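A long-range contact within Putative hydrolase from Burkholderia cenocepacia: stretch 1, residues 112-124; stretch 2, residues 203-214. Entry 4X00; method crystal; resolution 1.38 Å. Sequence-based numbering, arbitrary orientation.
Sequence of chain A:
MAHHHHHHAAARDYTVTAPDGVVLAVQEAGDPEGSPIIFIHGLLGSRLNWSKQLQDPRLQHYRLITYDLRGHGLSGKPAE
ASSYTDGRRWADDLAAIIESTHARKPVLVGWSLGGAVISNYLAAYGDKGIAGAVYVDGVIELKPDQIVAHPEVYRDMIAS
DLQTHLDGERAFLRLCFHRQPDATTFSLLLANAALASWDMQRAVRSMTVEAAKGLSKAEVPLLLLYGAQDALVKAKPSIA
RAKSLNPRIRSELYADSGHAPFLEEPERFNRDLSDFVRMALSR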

# COMPACT_ATOMS: atom_id res chain seq x y z
N SER A 112 2.62 1.89 -2.49
CA SER A 112 2.74 3.36 -2.42
C SER A 112 2.65 3.81 -0.95
O SER A 112 3.57 3.51 -0.17
CB SER A 112 1.70 4.00 -3.34
OG SER A 112 1.97 5.38 -3.49
N LEU A 113 1.59 4.51 -0.53
CA LEU A 113 1.43 4.87 0.88
C LEU A 113 1.53 3.62 1.78
O LEU A 113 2.03 3.68 2.89
CB LEU A 113 0.08 5.60 1.05
CG LEU A 113 -0.40 5.82 2.47
CD1 LEU A 113 0.56 6.73 3.16
CD2 LEU A 113 -1.81 6.44 2.40
N GLY A 114 1.06 2.50 1.26
CA GLY A 114 1.13 1.25 1.99
C GLY A 114 2.56 0.85 2.33
O GLY A 114 2.79 0.19 3.35
N GLY A 115 3.51 1.23 1.48
CA GLY A 115 4.92 1.01 1.77
C GLY A 115 5.38 1.81 2.98
O GLY A 115 6.15 1.33 3.82
N ALA A 116 4.89 3.05 3.08
CA ALA A 116 5.23 3.87 4.25
C ALA A 116 4.62 3.29 5.52
O ALA A 116 5.23 3.35 6.60
CB ALA A 116 4.75 5.30 4.03
N VAL A 117 3.41 2.74 5.40
CA VAL A 117 2.81 2.05 6.55
C VAL A 117 3.71 0.88 6.99
O VAL A 117 3.95 0.69 8.20
CB VAL A 117 1.40 1.53 6.21
CG1 VAL A 117 0.84 0.63 7.31
CG2 VAL A 117 0.42 2.69 5.91
N ILE A 118 4.22 0.08 6.03
CA ILE A 118 5.14 -1.00 6.39
C ILE A 118 6.39 -0.44 7.07
O ILE A 118 6.83 -1.01 8.09
CB ILE A 118 5.54 -1.84 5.15
CG1 ILE A 118 4.31 -2.59 4.65
CG2 ILE A 118 6.65 -2.84 5.54
CD1 ILE A 118 4.55 -3.35 3.33
N SER A 119 6.97 0.64 6.55
CA SER A 119 8.17 1.17 7.21
C SER A 119 7.88 1.57 8.64
O SER A 119 8.69 1.32 9.54
CB SER A 119 8.74 2.38 6.48
OG SER A 119 9.21 1.98 5.20
N ASN A 120 6.73 2.21 8.86
CA ASN A 120 6.37 2.63 10.21
C ASN A 120 6.07 1.44 11.12
O ASN A 120 6.42 1.46 12.31
CB ASN A 120 5.20 3.61 10.16
CG ASN A 120 5.64 4.99 9.76
OD1 ASN A 120 6.73 5.43 10.16
ND2 ASN A 120 4.78 5.72 9.02
N TYR A 121 5.49 0.38 10.55
CA TYR A 121 5.30 -0.86 11.29
C TYR A 121 6.65 -1.48 11.68
O TYR A 121 6.86 -1.86 12.85
CB TYR A 121 4.46 -1.85 10.47
CG TYR A 121 4.37 -3.21 11.10
CD1 TYR A 121 3.43 -3.46 12.10
CD2 TYR A 121 5.27 -4.21 10.77
CE1 TYR A 121 3.36 -4.71 12.71
CE2 TYR A 121 5.20 -5.45 11.36
CZ TYR A 121 4.26 -5.70 12.35
OH TYR A 121 4.22 -6.96 12.94
N LEU A 122 7.57 -1.57 10.72
CA LEU A 122 8.91 -2.08 11.01
C LEU A 122 9.60 -1.24 12.08
O LEU A 122 10.26 -1.78 12.97
CB LEU A 122 9.75 -2.10 9.74
CG LEU A 122 9.33 -3.17 8.74
CD1 LEU A 122 10.09 -2.96 7.44
CD2 LEU A 122 9.56 -4.61 9.27
N ALA A 123 9.44 0.08 12.02
CA ALA A 123 10.12 0.93 13.00
C ALA A 123 9.60 0.68 14.41
O ALA A 123 10.37 0.63 15.38
CB ALA A 123 9.96 2.40 12.61
N ALA A 124 8.29 0.52 14.53
CA ALA A 124 7.67 0.42 15.85
C ALA A 124 7.70 -1.00 16.42
O ALA A 124 7.83 -1.19 17.64
CB ALA A 124 6.23 0.92 15.79
N ALA A 203 -4.06 15.81 5.66
CA ALA A 203 -3.11 15.43 6.70
C ALA A 203 -1.98 14.50 6.23
O ALA A 203 -0.84 14.58 6.73
CB ALA A 203 -3.89 14.80 7.87
N VAL A 204 -2.28 13.61 5.28
CA VAL A 204 -1.35 12.52 5.00
C VAL A 204 -0.04 13.05 4.41
O VAL A 204 1.01 12.41 4.58
CB VAL A 204 -2.03 11.47 4.08
CG1 VAL A 204 -2.22 12.03 2.69
CG2 VAL A 204 -1.25 10.16 4.10
N ARG A 205 -0.08 14.22 3.79
CA ARG A 205 1.09 14.98 3.35
C ARG A 205 2.16 15.08 4.43
O ARG A 205 3.37 15.06 4.16
CB ARG A 205 0.64 16.39 2.92
CG ARG A 205 -0.65 16.40 2.06
CD ARG A 205 -0.93 17.81 1.59
NE ARG A 205 -1.24 18.80 2.63
CZ ARG A 205 -0.84 20.06 2.54
NH1 ARG A 205 -1.12 20.96 3.48
NH2 ARG A 205 -0.15 20.43 1.46
N SER A 206 1.70 15.22 5.67
CA SER A 206 2.54 15.47 6.83
C SER A 206 2.78 14.23 7.67
O SER A 206 3.34 14.33 8.75
CB SER A 206 1.91 16.55 7.74
OG SER A 206 1.77 17.77 7.04
N MET A 207 2.34 13.07 7.19
CA MET A 207 2.50 11.83 7.95
C MET A 207 3.97 11.50 8.14
O MET A 207 4.73 11.50 7.19
CB MET A 207 1.83 10.65 7.24
CG MET A 207 1.81 9.38 8.08
SD MET A 207 1.19 7.96 7.12
CE MET A 207 2.62 7.56 6.14
N THR A 208 4.37 11.21 9.38
CA THR A 208 5.74 10.82 9.64
C THR A 208 6.02 9.44 9.02
O THR A 208 5.14 8.58 8.98
CB THR A 208 6.03 10.80 11.15
OG1 THR A 208 5.07 9.96 11.81
CG2 THR A 208 5.92 12.21 11.73
N VAL A 209 7.23 9.27 8.49
CA VAL A 209 7.63 7.99 7.90
C VAL A 209 9.02 7.63 8.40
O VAL A 209 10.01 8.30 8.05
CB VAL A 209 7.64 8.02 6.35
CG1 VAL A 209 7.97 6.63 5.78
CG2 VAL A 209 6.29 8.49 5.82
N GLU A 210 9.12 6.58 9.21
CA GLU A 210 10.41 6.19 9.76
C GLU A 210 11.07 5.14 8.87
O GLU A 210 11.32 4.00 9.30
CB GLU A 210 10.24 5.68 11.18
CG GLU A 210 9.67 6.77 12.08
CD GLU A 210 9.68 6.38 13.54
OE1 GLU A 210 8.58 6.29 14.13
OE2 GLU A 210 10.77 6.19 14.09
N ALA A 211 11.34 5.52 7.63
CA ALA A 211 11.93 4.59 6.68
C ALA A 211 13.34 4.18 7.10
O ALA A 211 13.70 3.01 6.99
CB ALA A 211 11.95 5.21 5.30
N ALA A 212 14.16 5.12 7.54
CA ALA A 212 15.53 4.80 7.88
C ALA A 212 15.57 3.77 8.99
O ALA A 212 16.27 2.74 8.89
CB ALA A 212 16.28 6.04 8.27
N LYS A 213 14.80 4.01 10.04
CA LYS A 213 14.77 3.07 11.15
C LYS A 213 14.14 1.72 10.75
O LYS A 213 14.70 0.67 11.02
CB LYS A 213 14.02 3.69 12.33
CG LYS A 213 13.95 2.81 13.57
CD LYS A 213 13.18 3.48 14.70
CE LYS A 213 13.11 2.55 15.92
NZ LYS A 213 12.21 3.09 16.96
N GLY A 214 12.98 1.74 10.10
CA GLY A 214 12.30 0.48 9.83
C GLY A 214 13.04 -0.38 8.81
O GLY A 214 13.15 -1.59 8.98
O HOH W 1 5.97 7.46 12.01
O HOH W 2 12.92 -3.16 11.32

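Three residues, Ala123, Asn120 and Gly214, cover the most surface in this contact, in which the helix that begins at Leu113 lies against a loop and the first turn of a second helix. Asn120 makes two direct hydrogen bonds across the contact. The end of its side chain comes nearer to the loop than its CA-to-CB bond alone would suggest, and the amide uses both its donor and its acceptor: ND2 donates to Thr208 O at 2.9 Å, while OD1 accepts from Glu210 N at 2.8 Å, the second closer to straight (166°) than the first (157°). An amide suits this place because it can serve a carbonyl and an NH of the same extended backbone at once. Glu210 is the residue right before the second helix, so its tie to Asn120 fixes the chain where that helix starts. Water 1 adds a bridge, donating a weak bond to Asn120 OD1 and also bonding to Thr208 OG1.

Farther along, the helices come close at Ala123 and Gly214, whose CA atoms are 3.9 Å apart. Gly214 CA lies 3.7 Å from Ser119 O and 3.6 Å from Ala123 N. A CB here would point toward the first helix and fall 2.3 Å from Ser119 O, a clash, so the absence of a side chain is what permits this approach. Ala123 has a CA-to-CB bond that points sideways, and its methyl, CB, packs 3.6 Å from Glu210 CB, and the extended Lys213 side chain brings CE to 3.4 Å from Ala123 O.

At the other end of the contact the packing is apolar. Met207 points toward the first helix, and its flexible, unbranched chain places CE 3.7 Å from Leu113 CD1 and 3.8 Å from Ala116 CB. The methyl of Ala116 also meets Val209, its CB 3.9 Å from Val209 CG1.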